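Local coordinates for protein arylamine n-acetyltransferase NAT (Mycobacterium tuberculosis, PDB 4BGF) that catalyses transfer of an acetyl group from acetyl-coenzyme A to the amino group of arylamines, at residues Arg87-Ala92 and Gly114-Gly119; Val24-Val29 and Thr136-Leu141; Ala93-Lys98 and Gln108-Leu113. One frame throughout, in Å; residues are numbered along the deposited sequence.

Contact 1 of 3, residues Arg87-Ala92 and Gly114-Gly119; sequences RVRRFA and GVTFPG
Arg-87, Val-88 and Arg-89 pair with Thr-116, Val-115 and Gly-114 in antiparallel order, and the Gly-114 end is where the packing is close. Here the Phe-91 ring, two residues beyond Arg-89, leans toward the partner strand until CE2 is 3.5 Å from Gly-114 CA. Glycine brings no side chain, so the ring can settle against bare backbone, and it also has Arg-89 O 4.0 Å above the centre of one face. That same carbonyl accepts Gly-114 N at 2.9 Å, nearly in line with its C=O bond, while Arg-89 N returns a bond to Gly-114 O.

On the face carrying Val-88 and Val-115, helix 70-83 packs against both valines through Leu-81. The two valines themselves only brush, CG2 to CG2 at 4.4 Å.

Towards Arg-87 and Thr-116 the contact opens to solvent. Two backbone bonds still hold this pair, Arg-87 N to Thr-116 O and Thr-116 N to Arg-87 O. Their side chains run side by side in the same direction, with Thr-116 OG1 set between its own N and carbonyl carbon (chi1 58°) and 3.2 Å from Arg-87 CB. Beyond CB the arginine bends at chi2 (97°) and its end leaves the partner strand. Its guanidinium meets that of Arg-89 instead: NH1 of Arg-89 stands 3.4 Å above the Arg-87 plane, near the rim, while Arg-87 CZ lies at the edge of the Arg-89 group. Two like charges so close probably rely on solvent to screen them. Hydrogen-bonded and non-hydrogen-bonded pairs alternate as in regular antiparallel strands, and with 124-126 and 173-179 on their outer sides the two strands lie inside the antiparallel sheet of the arylamine N-acetyltransferase fold.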
ATOM      1  N   ARG A  87      19.168  -2.948   2.829  1.00 31.48           N
ATOM      2  CA  ARG A  87      19.383  -1.528   3.078  1.00 25.89           C
ATOM      3  C   ARG A  87      18.174  -0.783   2.593  1.00 23.97           C
ATOM      4  O   ARG A  87      17.886  -0.823   1.415  1.00 27.00           O
ATOM      5  CB  ARG A  87      20.608  -1.010   2.344  1.00 27.21           C
ATOM      6  CG  ARG A  87      20.786   0.497   2.438  1.00 34.96           C
ATOM      7  CD  ARG A  87      21.749   0.866   3.522  1.00 39.78           C
ATOM      8  NE  ARG A  87      22.208   2.238   3.403  1.00 49.08           N
ATOM      9  CZ  ARG A  87      22.938   2.706   2.395  1.00 56.32           C
ATOM     10  NH1 ARG A  87      23.304   1.917   1.390  1.00 57.55           N
ATOM     11  NH2 ARG A  87      23.302   3.979   2.397  1.00 58.38           N
ATOM     12  N   VAL A  88      17.485  -0.097   3.499  1.00 28.93           N
ATOM     13  CA  VAL A  88      16.215   0.554   3.191  1.00 21.05           C
ATOM     14  C   VAL A  88      16.284   2.081   3.287  1.00 22.69           C
ATOM     15  O   VAL A  88      16.538   2.622   4.343  1.00 24.23           O
ATOM     16  CB  VAL A  88      15.089   0.062   4.159  1.00 27.78           C
ATOM     17  CG1 VAL A  88      13.696   0.607   3.741  1.00 24.88           C
ATOM     18  CG2 VAL A  88      15.070  -1.456   4.282  1.00 21.06           C
ATOM     19  N   ARG A  89      16.027   2.756   2.171  1.00 26.38           N
ATOM     20  CA  ARG A  89      15.899   4.207   2.116  1.00 25.45           C
ATOM     21  C   ARG A  89      14.440   4.555   1.832  1.00 24.80           C
ATOM     22  O   ARG A  89      13.884   4.108   0.850  1.00 22.00           O
ATOM     23  CB  ARG A  89      16.787   4.745   1.001  1.00 30.47           C
ATOM     24  CG  ARG A  89      18.288   4.542   1.239  1.00 33.03           C
ATOM     25  CD  ARG A  89      19.139   5.358   0.314  1.00 40.16           C
ATOM     26  NE  ARG A  89      19.163   4.862  -1.061  1.00 49.44           N
ATOM     27  CZ  ARG A  89      19.992   3.923  -1.516  1.00 58.70           C
ATOM     28  NH1 ARG A  89      20.873   3.339  -0.711  1.00 59.06           N
ATOM     29  NH2 ARG A  89      19.937   3.557  -2.792  1.00 64.67           N
ATOM     30  N   ARG A  90      13.808   5.350   2.680  1.00 26.82           N
ATOM     31  CA  ARG A  90      12.408   5.690   2.452  1.00 22.07           C
ATOM     32  C   ARG A  90      12.242   6.961   1.601  1.00 21.91           C
ATOM     33  O   ARG A  90      12.862   7.988   1.891  1.00 16.91           O
ATOM     34  CB  ARG A  90      11.730   5.860   3.793  1.00 23.29           C
ATOM     35  CG  ARG A  90      11.679   4.593   4.563  1.00 21.13           C
ATOM     36  CD  ARG A  90      11.399   4.848   6.006  1.00 21.57           C
ATOM     37  NE  ARG A  90      11.364   3.624   6.801  1.00 22.71           N
ATOM     38  CZ  ARG A  90      10.372   2.742   6.804  1.00 17.66           C
ATOM     39  NH1 ARG A  90       9.318   2.891   6.028  1.00 20.67           N
ATOM     40  NH2 ARG A  90      10.442   1.697   7.582  1.00 16.48           N
ATOM     41  N   PHE A  91      11.365   6.886   0.583  1.00 19.78           N
ATOM     42  CA  PHE A  91      11.122   7.975  -0.376  1.00 16.45           C
ATOM     43  C   PHE A  91       9.730   8.565  -0.216  1.00 19.62           C
ATOM     44  O   PHE A  91       8.817   7.875   0.241  1.00 19.28           O
ATOM     45  CB  PHE A  91      11.233   7.463  -1.824  1.00 17.17           C
ATOM     46  CG  PHE A  91      12.587   6.897  -2.175  1.00 20.81           C
ATOM     47  CD1 PHE A  91      13.758   7.441  -1.635  1.00 21.33           C
ATOM     48  CD2 PHE A  91      12.692   5.816  -3.029  1.00 24.29           C
ATOM     49  CE1 PHE A  91      14.999   6.924  -1.955  1.00 20.12           C
ATOM     50  CE2 PHE A  91      13.928   5.281  -3.352  1.00 20.03           C
ATOM     51  CZ  PHE A  91      15.081   5.834  -2.805  1.00 20.68           C
ATOM     52  N   ALA A  92       9.573   9.839  -0.590  1.00 24.27           N
ATOM     53  CA  ALA A  92       8.270  10.508  -0.618  1.00 20.77           C
ATOM     54  C   ALA A  92       7.760  10.607  -2.052  1.00 21.30           C
ATOM     55  O   ALA A  92       8.555  10.661  -2.977  1.00 22.76           O
ATOM     56  CB  ALA A  92       8.382  11.872  -0.029  1.00 20.34           C
ATOM     57  N   GLY A 114      13.313   2.388  -1.413  1.00 24.90           N
ATOM     58  CA  GLY A 114      14.398   2.020  -2.309  1.00 26.33           C
ATOM     59  C   GLY A 114      15.334   1.061  -1.585  1.00 26.17           C
ATOM     60  O   GLY A 114      15.978   1.452  -0.624  1.00 28.75           O
ATOM     61  N   VAL A 115      15.412  -0.179  -2.061  1.00 22.05           N
ATOM     62  CA  VAL A 115      16.032  -1.266  -1.318  1.00 39.93           C
ATOM     63  C   VAL A 115      17.262  -1.783  -2.064  1.00 40.20           C
ATOM     64  O   VAL A 115      17.215  -1.943  -3.278  1.00 40.38           O
ATOM     65  CB  VAL A 115      14.990  -2.417  -1.048  1.00 27.75           C
ATOM     66  CG1 VAL A 115      15.648  -3.742  -0.718  1.00 23.94           C
ATOM     67  CG2 VAL A 115      14.029  -2.009   0.067  1.00 20.90           C
ATOM     68  N   THR A 116      18.368  -1.983  -1.335  1.00 38.49           N
ATOM     69  CA  THR A 116      19.509  -2.743  -1.841  1.00 28.13           C
ATOM     70  C   THR A 116      19.777  -3.926  -0.919  1.00 28.99           C
ATOM     71  O   THR A 116      19.221  -4.012   0.170  1.00 35.06           O
ATOM     72  CB  THR A 116      20.793  -1.906  -2.008  1.00 37.96           C
ATOM     73  OG1 THR A 116      21.169  -1.323  -0.757  1.00 38.30           O
ATOM     74  CG2 THR A 116      20.580  -0.830  -3.043  1.00 37.36           C
ATOM     75  N   PHE A 117      20.599  -4.853  -1.402  1.00 31.74           N
ATOM     76  CA  PHE A 117      20.940  -6.087  -0.696  1.00 32.43           C
ATOM     77  C   PHE A 117      22.242  -6.567  -1.331  1.00 35.04           C
ATOM     78  O   PHE A 117      22.694  -5.978  -2.317  1.00 35.57           O
ATOM     79  CB  PHE A 117      19.797  -7.155  -0.775  1.00 31.99           C
ATOM     80  CG  PHE A 117      19.325  -7.435  -2.149  1.00 32.20           C
ATOM     81  CD1 PHE A 117      18.374  -6.640  -2.730  1.00 33.83           C
ATOM     82  CD2 PHE A 117      19.840  -8.480  -2.865  1.00 34.38           C
ATOM     83  CE1 PHE A 117      17.941  -6.875  -4.010  1.00 35.14           C
ATOM     84  CE2 PHE A 117      19.416  -8.725  -4.145  1.00 39.46           C
ATOM     85  CZ  PHE A 117      18.463  -7.916  -4.723  1.00 37.33           C
ATOM     86  N   PRO A 118      22.862  -7.612  -0.751  1.00 36.90           N
ATOM     87  CA  PRO A 118      24.157  -8.098  -1.222  1.00 39.69           C
ATOM     88  C   PRO A 118      24.162  -8.529  -2.671  1.00 42.48           C
ATOM     89  O   PRO A 118      23.335  -9.319  -3.099  1.00 41.67           O
ATOM     90  CB  PRO A 118      24.425  -9.283  -0.306  1.00 41.27           C
ATOM     91  CG  PRO A 118      23.783  -8.908   0.918  1.00 44.69           C
ATOM     92  CD  PRO A 118      22.506  -8.251   0.522  1.00 36.75           C
ATOM     93  N   GLY A 119      25.100  -7.991  -3.430  1.00 42.19           N
ATOM     94  CA  GLY A 119      25.193  -8.333  -4.823  1.00 45.66           C
ATOM     95  C   GLY A 119      24.036  -7.814  -5.642  1.00 41.70           C
ATOM     96  O   GLY A 119      23.882  -8.219  -6.779  1.00 50.93           O
TER

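Contact 2 of 3, residues Val24-Val29 and Thr136-Leu141; sequences VLQDLV and TSPLRL
Gln-26 sets its CG anti to the backbone N (chi1 164°) and then bends at chi2 (74°), which folds CD back towards the loop of Thr-136 and Ser-137. The carboxamide grips that loop with both of its polar atoms. NE2 donates to Thr-136 O at 3.2 Å, with the acceptor almost exactly in the amide plane and the N-H arriving in the plane of the carbonyl, on a lone pair; the bond is somewhat bent, at 143°. OE1 takes the hydroxyl proton of Ser-137 OG at 3.1 Å, again on a lone pair in its own plane. Two bonds at neighbouring loop residues fix the rotation of the amide. Ser-137 OG has a second partner, the backbone N of Thr-150.

The helix doing the gripping, 22-35, belongs to the helical N-terminal part of the arylamine N-acetyltransferase fold, and the loop leads into 139-140, an outermost strand of the antiparallel sheet. The contact therefore pins the border of the sheet to the helical part across more than a hundred residues of chain.

Beside the amide the contact turns apolar. The Pro-138 ring lies across Gln-26 at about a right angle, its CD 3.7 Å from Gln-26 CA and 3.8 Å from NE2. The next ring atom, CG, meets Leu-25 CD2 at 3.6 Å, and CB is nearly as close to that methyl; the leucine and proline side chains pass alongside with opposite headings. One helical turn beyond Leu-25, Val-29 points at the loop and puts its CG1 methyl 3.5 Å from Thr-136 O, the oxygen that NE2 already holds. Both Leu-25 and Val-29 also touch Val-126 of the neighbouring strand 124-126.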
ATOM      1  N   VAL A  24      13.664 -13.672  -2.025  1.00 43.33           N
ATOM      2  CA  VAL A  24      12.992 -13.422  -0.781  1.00 40.30           C
ATOM      3  C   VAL A  24      12.269 -12.054  -0.848  1.00 35.80           C
ATOM      4  O   VAL A  24      11.197 -11.893  -0.287  1.00 36.36           O
ATOM      5  CB  VAL A  24      13.995 -13.507   0.362  1.00 40.12           C
ATOM      6  CG1 VAL A  24      13.383 -13.033   1.644  1.00 31.80           C
ATOM      7  CG2 VAL A  24      14.452 -14.934   0.495  1.00 35.92           C
ATOM      8  N   LEU A  25      12.831 -11.086  -1.554  1.00 29.20           N
ATOM      9  CA  LEU A  25      12.193  -9.795  -1.625  1.00 31.16           C
ATOM     10  C   LEU A  25      10.894  -9.946  -2.426  1.00 30.74           C
ATOM     11  O   LEU A  25       9.856  -9.427  -2.048  1.00 25.04           O
ATOM     12  CB  LEU A  25      13.131  -8.741  -2.230  1.00 27.41           C
ATOM     13  CG  LEU A  25      12.583  -7.315  -2.343  1.00 26.33           C
ATOM     14  CD1 LEU A  25      12.373  -6.669  -0.977  1.00 24.50           C
ATOM     15  CD2 LEU A  25      13.482  -6.478  -3.219  1.00 25.34           C
ATOM     16  N   GLN A  26      10.959 -10.692  -3.519  1.00 32.91           N
ATOM     17  CA  GLN A  26       9.787 -10.926  -4.352  1.00 33.70           C
ATOM     18  C   GLN A  26       8.679 -11.686  -3.584  1.00 34.65           C
ATOM     19  O   GLN A  26       7.514 -11.307  -3.643  1.00 31.33           O
ATOM     20  CB  GLN A  26      10.217 -11.670  -5.631  1.00 34.07           C
ATOM     21  CG  GLN A  26       9.111 -12.343  -6.446  1.00 34.82           C
ATOM     22  CD  GLN A  26       8.251 -11.380  -7.232  1.00 32.84           C
ATOM     23  OE1 GLN A  26       8.428 -11.199  -8.425  1.00 39.87           O
ATOM     24  NE2 GLN A  26       7.302 -10.778  -6.567  1.00 30.05           N
ATOM     25  N   ASP A  27       9.050 -12.743  -2.859  1.00 36.27           N
ATOM     26  CA  ASP A  27       8.091 -13.580  -2.127  1.00 37.60           C
ATOM     27  C   ASP A  27       7.408 -12.857  -0.967  1.00 35.21           C
ATOM     28  O   ASP A  27       6.237 -13.104  -0.643  1.00 27.36           O
ATOM     29  CB  ASP A  27       8.783 -14.839  -1.581  1.00 31.58           C
ATOM     30  CG  ASP A  27       9.285 -15.763  -2.685  1.00 57.11           C
ATOM     31  OD1 ASP A  27       9.085 -15.444  -3.880  1.00 56.84           O
ATOM     32  OD2 ASP A  27       9.874 -16.815  -2.351  1.00 35.84           O
ATOM     33  N   LEU A  28       8.165 -12.000  -0.306  1.00 37.05           N
ATOM     34  CA  LEU A  28       7.626 -11.294   0.824  1.00 32.36           C
ATOM     35  C   LEU A  28       6.600 -10.309   0.365  1.00 29.64           C
ATOM     36  O   LEU A  28       5.560 -10.188   0.983  1.00 26.71           O
ATOM     37  CB  LEU A  28       8.717 -10.587   1.579  1.00 29.85           C
ATOM     38  CG  LEU A  28       9.506 -11.494   2.492  1.00 28.49           C
ATOM     39  CD1 LEU A  28      10.650 -10.686   3.004  1.00 27.81           C
ATOM     40  CD2 LEU A  28       8.641 -11.996   3.639  1.00 26.79           C
ATOM     41  N   VAL A  29       6.909  -9.617  -0.729  1.00 29.72           N
ATOM     42  CA  VAL A  29       6.001  -8.665  -1.337  1.00 21.89           C
ATOM     43  C   VAL A  29       4.677  -9.331  -1.753  1.00 27.48           C
ATOM     44  O   VAL A  29       3.610  -8.812  -1.456  1.00 26.69           O
ATOM     45  CB  VAL A  29       6.672  -7.950  -2.544  1.00 24.37           C
ATOM     46  CG1 VAL A  29       5.654  -7.304  -3.457  1.00 23.49           C
ATOM     47  CG2 VAL A  29       7.643  -6.842  -2.061  1.00 21.05           C
ATOM     48  N   THR A 136       3.613  -5.419  -7.692  1.00 33.32           N
ATOM     49  CA  THR A 136       3.516  -6.738  -7.069  1.00 30.68           C
ATOM     50  C   THR A 136       4.874  -7.479  -7.152  1.00 32.09           C
ATOM     51  O   THR A 136       5.016  -8.589  -6.665  1.00 27.87           O
ATOM     52  CB  THR A 136       2.382  -7.538  -7.771  1.00 25.55           C
ATOM     53  OG1 THR A 136       2.676  -7.619  -9.160  1.00 29.52           O
ATOM     54  CG2 THR A 136       1.055  -6.827  -7.656  1.00 23.90           C
ATOM     55  N   SER A 137       5.870  -6.842  -7.770  1.00 35.86           N
ATOM     56  CA  SER A 137       7.224  -7.385  -7.889  1.00 33.53           C
ATOM     57  C   SER A 137       8.175  -6.260  -7.591  1.00 34.78           C
ATOM     58  O   SER A 137       7.879  -5.113  -7.899  1.00 34.51           O
ATOM     59  CB  SER A 137       7.524  -7.896  -9.308  1.00 27.51           C
ATOM     60  OG  SER A 137       6.672  -8.948  -9.638  1.00 28.51           O
ATOM     61  N   PRO A 138       9.328  -6.573  -6.995  1.00 36.10           N
ATOM     62  CA  PRO A 138      10.351  -5.531  -6.913  1.00 31.53           C
ATOM     63  C   PRO A 138      10.644  -4.999  -8.298  1.00 29.72           C
ATOM     64  O   PRO A 138      10.608  -5.758  -9.259  1.00 32.02           O
ATOM     65  CB  PRO A 138      11.574  -6.279  -6.379  1.00 33.36           C
ATOM     66  CG  PRO A 138      11.010  -7.450  -5.651  1.00 37.18           C
ATOM     67  CD  PRO A 138       9.755  -7.838  -6.370  1.00 34.29           C
ATOM     68  N   LEU A 139      10.902  -3.710  -8.407  1.00 25.21           N
ATOM     69  CA  LEU A 139      11.276  -3.115  -9.676  1.00 28.50           C
ATOM     70  C   LEU A 139      12.660  -2.486  -9.629  1.00 30.60           C
ATOM     71  O   LEU A 139      12.906  -1.569  -8.842  1.00 31.08           O
ATOM     72  CB  LEU A 139      10.272  -2.041 -10.091  1.00 25.71           C
ATOM     73  CG  LEU A 139       8.841  -2.540 -10.186  1.00 25.25           C
ATOM     74  CD1 LEU A 139       7.950  -1.346 -10.362  1.00 24.39           C
ATOM     75  CD2 LEU A 139       8.674  -3.554 -11.340  1.00 27.67           C
ATOM     76  N   ARG A 140      13.545  -2.974 -10.500  1.00 32.36           N
ATOM     77  CA  ARG A 140      14.842  -2.358 -10.755  1.00 35.74           C
ATOM     78  C   ARG A 140      14.620  -0.886 -11.097  1.00 36.58           C
ATOM     79  O   ARG A 140      13.774  -0.545 -11.914  1.00 39.54           O
ATOM     80  CB  ARG A 140      15.555  -3.102 -11.897  1.00 44.95           C
ATOM     81  CG  ARG A 140      16.924  -2.564 -12.332  1.00 52.00           C
ATOM     82  CD  ARG A 140      17.969  -2.563 -11.206  1.00 53.42           C
ATOM     83  NE  ARG A 140      18.255  -3.902 -10.691  0.34 51.74           N
ATOM     84  CZ  ARG A 140      19.314  -4.643 -11.017  0.45 51.33           C
ATOM     85  NH1 ARG A 140      20.231  -4.204 -11.868  1.00 53.62           N
ATOM     86  NH2 ARG A 140      19.458  -5.843 -10.485  0.91 49.89           N
ATOM     87  N   LEU A 141      15.368  -0.021 -10.431  1.00 33.85           N
ATOM     88  CA  LEU A 141      15.222   1.411 -10.557  1.00 35.88           C
ATOM     89  C   LEU A 141      16.004   1.916 -11.759  1.00 43.98           C
ATOM     90  O   LEU A 141      17.112   2.416 -11.614  1.00 49.87           O
ATOM     91  CB  LEU A 141      15.733   2.031  -9.270  1.00 39.22           C
ATOM     92  CG  LEU A 141      16.014   3.517  -9.091  1.00 43.97           C
ATOM     93  CD1 LEU A 141      14.791   4.411  -9.162  1.00 42.01           C
ATOM     94  CD2 LEU A 141      16.662   3.659  -7.755  1.00 45.75           C
TER

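Contact 3 of 3, residues Ala93-Lys98 and Gln108-Leu113; sequences ARVVWK and QTHTLL
A classic beta bulge distorts the sheet here, with Thr-109 and His-110 both facing Ala-93. Ala-93 and His-110 still form a hydrogen-bonded antiparallel pair. Ala-93 N reaches His-110 O at 2.7 Å from well above the carbonyl plane (46° out of it), whereas the return bond from His-110 N to Ala-93 O is tilted far less. Ala-93 O also receives a CA-H contact from Gln-108.

With CG anti to the backbone N (chi1 -175°), the His-110 ring lies beside Ala-93, whose CB sits at the imidazole edge, 3.7 Å from CD2. Leu-112 CD2 packs on the same Ala-93 CB at 3.8 Å. Val-95 adds its CG2 methyl against His-110 CB at 3.7 Å. NE2 of the histidine is hydrogen-bonded to Asp-127 OD2. Together with Cys-70, which touches the histidine, these residues fit the Cys-His-Asp catalytic triad of arylamine N-acetyltransferases, so the bulge probably lies at the active site. Phe-130 meets the imidazole edge-to-face and Tyr-177 comes against it at a slant.

Away from the histidine, Arg-94 stretches out straight as far as NE and passes over Gln-108 at a slant. The guanidinium and amide planes stack 14° apart, and Gln-108 CG sits 3.5 Å above the centre of the guanidinium. NH1 takes its hydrogen-bond partner nearby, at Pro-106 O. Where the strands splay apart beyond the bulge, a water bridges them, accepting from Val-95 N at 3.0 Å and lying 3.1 Å from Thr-109 OG1.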
ATOM      1  N   ALA A  93       6.448  10.631  -2.244  1.00 23.85           N
ATOM      2  CA  ALA A  93       5.884  10.723  -3.592  1.00 22.88           C
ATOM      3  C   ALA A  93       4.544  11.478  -3.671  1.00 16.96           C
ATOM      4  O   ALA A  93       3.780  11.506  -2.714  1.00 18.78           O
ATOM      5  CB  ALA A  93       5.732   9.325  -4.141  1.00 24.68           C
ATOM      6  N   ARG A  94       4.250  12.056  -4.832  1.00 18.18           N
ATOM      7  CA  ARG A  94       2.982  12.722  -5.060  1.00 18.66           C
ATOM      8  C   ARG A  94       2.192  11.883  -6.035  1.00 26.51           C
ATOM      9  O   ARG A  94       2.669  11.561  -7.114  1.00 24.52           O
ATOM     10  CB  ARG A  94       3.149  14.130  -5.645  1.00 20.17           C
ATOM     11  CG  ARG A  94       4.152  15.015  -4.952  1.00 20.28           C
ATOM     12  CD  ARG A  94       4.233  16.305  -5.689  1.00 22.08           C
ATOM     13  NE  ARG A  94       5.331  17.127  -5.220  1.00 26.25           N
ATOM     14  CZ  ARG A  94       5.306  17.916  -4.150  1.00 23.10           C
ATOM     15  NH1 ARG A  94       4.229  18.024  -3.384  1.00 21.66           N
ATOM     16  NH2 ARG A  94       6.402  18.582  -3.840  1.00 22.97           N
ATOM     17  N   VAL A  95       0.959  11.571  -5.658  1.00 30.19           N
ATOM     18  CA  VAL A  95       0.098  10.716  -6.453  1.00 26.72           C
ATOM     19  C   VAL A  95      -0.614  11.553  -7.513  1.00 30.42           C
ATOM     20  O   VAL A  95      -1.414  12.424  -7.184  1.00 30.41           O
ATOM     21  CB  VAL A  95      -0.933  10.003  -5.552  1.00 23.34           C
ATOM     22  CG1 VAL A  95      -1.821   9.091  -6.360  1.00 20.86           C
ATOM     23  CG2 VAL A  95      -0.228   9.217  -4.485  1.00 22.43           C
ATOM     24  N   VAL A  96      -0.295  11.289  -8.781  1.00 31.50           N
ATOM     25  CA  VAL A  96      -0.936  11.982  -9.890  1.00 33.83           C
ATOM     26  C   VAL A  96      -1.873  11.088 -10.736  1.00 29.80           C
ATOM     27  O   VAL A  96      -2.334  11.515 -11.798  1.00 30.10           O
ATOM     28  CB  VAL A  96       0.114  12.654 -10.805  1.00 38.26           C
ATOM     29  CG1 VAL A  96       0.868  13.748 -10.058  1.00 38.92           C
ATOM     30  CG2 VAL A  96       1.058  11.628 -11.357  1.00 38.72           C
ATOM     31  N   TRP A  97      -2.181   9.886 -10.242  1.00 27.64           N
ATOM     32  CA  TRP A  97      -2.983   8.934 -10.992  1.00 33.55           C
ATOM     33  C   TRP A  97      -4.316   9.495 -11.407  1.00 46.17           C
ATOM     34  O   TRP A  97      -5.009  10.099 -10.591  1.00 54.59           O
ATOM     35  CB  TRP A  97      -3.279   7.703 -10.181  1.00 31.47           C
ATOM     36  CG  TRP A  97      -3.649   6.509 -11.029  1.00 30.75           C
ATOM     37  CD1 TRP A  97      -3.613   6.412 -12.394  1.00 33.92           C
ATOM     38  CD2 TRP A  97      -4.123   5.248 -10.552  1.00 30.22           C
ATOM     39  NE1 TRP A  97      -4.038   5.162 -12.795  1.00 32.66           N
ATOM     40  CE2 TRP A  97      -4.357   4.429 -11.685  1.00 31.42           C
ATOM     41  CE3 TRP A  97      -4.380   4.735  -9.280  0.59 21.51           C
ATOM     42  CZ2 TRP A  97      -4.819   3.124 -11.578  0.71 28.84           C
ATOM     43  CZ3 TRP A  97      -4.845   3.446  -9.174  0.79 28.24           C
ATOM     44  CH2 TRP A  97      -5.058   2.650 -10.315  0.77 27.82           C
ATOM     45  N   LYS A  98      -4.660   9.279 -12.677  1.00 46.33           N
ATOM     46  CA  LYS A  98      -5.928   9.698 -13.238  1.00 51.94           C
ATOM     47  C   LYS A  98      -6.009  11.214 -13.367  1.00 58.71           C
ATOM     48  O   LYS A  98      -7.102  11.759 -13.389  1.00 64.47           O
ATOM     49  CB  LYS A  98      -7.091   9.141 -12.409  1.00 50.25           C
ATOM     50  CG  LYS A  98      -7.051   7.625 -12.330  1.00 51.53           C
ATOM     51  CD  LYS A  98      -7.883   7.046 -11.210  1.00 49.29           C
ATOM     52  CE  LYS A  98      -7.532   5.591 -11.004  1.00 47.27           C
ATOM     53  NZ  LYS A  98      -8.610   4.825 -10.336  1.00 49.90           N
ATOM     54  N   GLN A 108       3.008  15.715  -0.969  1.00 17.85           N
ATOM     55  CA  GLN A 108       3.805  14.488  -0.879  1.00 23.29           C
ATOM     56  C   GLN A 108       3.323  13.561   0.189  1.00 21.91           C
ATOM     57  O   GLN A 108       3.927  13.486   1.226  1.00 26.10           O
ATOM     58  CB  GLN A 108       5.256  14.814  -0.628  1.00 25.58           C
ATOM     59  CG  GLN A 108       5.942  15.230  -1.879  1.00 28.55           C
ATOM     60  CD  GLN A 108       7.364  15.561  -1.651  1.00 32.67           C
ATOM     61  OE1 GLN A 108       7.716  16.125  -0.624  1.00 34.50           O
ATOM     62  NE2 GLN A 108       8.211  15.198  -2.602  1.00 30.93           N
ATOM     63  N   THR A 109       2.220  12.879  -0.064  1.00 21.27           N
ATOM     64  CA  THR A 109       1.549  12.091   0.956  1.00 19.07           C
ATOM     65  C   THR A 109       1.538  10.620   0.548  1.00 18.38           C
ATOM     66  O   THR A 109       0.717   9.850   1.013  1.00 22.11           O
ATOM     67  CB  THR A 109       0.084  12.568   1.214  1.00 22.42           C
ATOM     68  OG1 THR A 109      -0.646  12.610  -0.008  1.00 28.48           O
ATOM     69  CG2 THR A 109       0.032  13.940   1.871  1.00 19.11           C
ATOM     70  N   HIS A 110       2.422  10.270  -0.378  1.00 19.47           N
ATOM     71  CA  HIS A 110       2.761   8.890  -0.619  1.00 21.63           C
ATOM     72  C   HIS A 110       4.240   8.603  -0.241  1.00 21.73           C
ATOM     73  O   HIS A 110       5.081   9.487  -0.258  1.00 21.04           O
ATOM     74  CB  HIS A 110       2.474   8.515  -2.070  1.00 17.85           C
ATOM     75  CG  HIS A 110       2.695   7.068  -2.353  1.00 17.75           C
ATOM     76  ND1 HIS A 110       1.996   6.078  -1.704  1.00 13.95           N
ATOM     77  CD2 HIS A 110       3.566   6.446  -3.178  1.00 18.55           C
ATOM     78  CE1 HIS A 110       2.411   4.903  -2.130  1.00 14.08           C
ATOM     79  NE2 HIS A 110       3.356   5.098  -3.027  1.00 19.17           N
ATOM     80  N   THR A 111       4.517   7.368   0.136  1.00 19.84           N
ATOM     81  CA  THR A 111       5.840   6.966   0.497  1.00 19.37           C
ATOM     82  C   THR A 111       6.040   5.573  -0.049  1.00 19.58           C
ATOM     83  O   THR A 111       5.113   4.764  -0.036  1.00 23.82           O
ATOM     84  CB  THR A 111       6.042   7.017   2.031  1.00 22.26           C
ATOM     85  OG1 THR A 111       7.427   6.808   2.355  1.00 26.61           O
ATOM     86  CG2 THR A 111       5.215   6.001   2.734  1.00 21.34           C
ATOM     87  N   LEU A 112       7.227   5.329  -0.589  1.00 19.01           N
ATOM     88  CA  LEU A 112       7.649   4.014  -1.039  1.00 18.33           C
ATOM     89  C   LEU A 112       9.098   3.759  -0.508  1.00 18.87           C
ATOM     90  O   LEU A 112       9.608   4.535   0.300  1.00 21.77           O
ATOM     91  CB  LEU A 112       7.611   3.947  -2.572  1.00 18.94           C
ATOM     92  CG  LEU A 112       8.530   4.939  -3.318  1.00 16.43           C
ATOM     93  CD1 LEU A 112       8.936   4.389  -4.615  1.00 17.60           C
ATOM     94  CD2 LEU A 112       7.923   6.345  -3.517  1.00 16.33           C
ATOM     95  N   LEU A 113       9.752   2.699  -0.987  1.00 20.25           N
ATOM     96  CA  LEU A 113      11.085   2.282  -0.510  1.00 21.00           C
ATOM     97  C   LEU A 113      12.031   2.096  -1.659  1.00 18.05           C
ATOM     98  O   LEU A 113      11.616   1.675  -2.730  1.00 19.93           O
ATOM     99  CB  LEU A 113      11.040   0.936   0.210  1.00 18.83           C
ATOM    100  CG  LEU A 113       9.974   0.815   1.276  1.00 21.31           C
ATOM    101  CD1 LEU A 113      10.004  -0.604   1.832  1.00 16.66           C
ATOM    102  CD2 LEU A 113      10.152   1.892   2.348  1.00 15.62           C
TER
HETATM  103  O   HOH W   1      -0.258  12.709  -3.128  1.00 20.49           O

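How the contacts relate
Contacts 1 and 3 are successive parts of one strand pair, 87-95 with 110-116, joined by hydrogen bonds of Phe-91 to Leu-112 O and Thr-111 OG1. Contact 1 keeps regular backbone pairing and runs out to a solvent-facing end with two arginines; contact 3, nearer the centre of the molecule, gives up that regularity at a bulge and carries the probable catalytic histidine. Contact 2 is the buried one: it joins a helix to a loop at the sheet border, by side-chain amide and hydroxyl bonds and a proline. It meets contact 1 through Leu-25 CD2 and Val-115 CG1 but does not touch contact 3, whose nearest atoms are about 7 Å away.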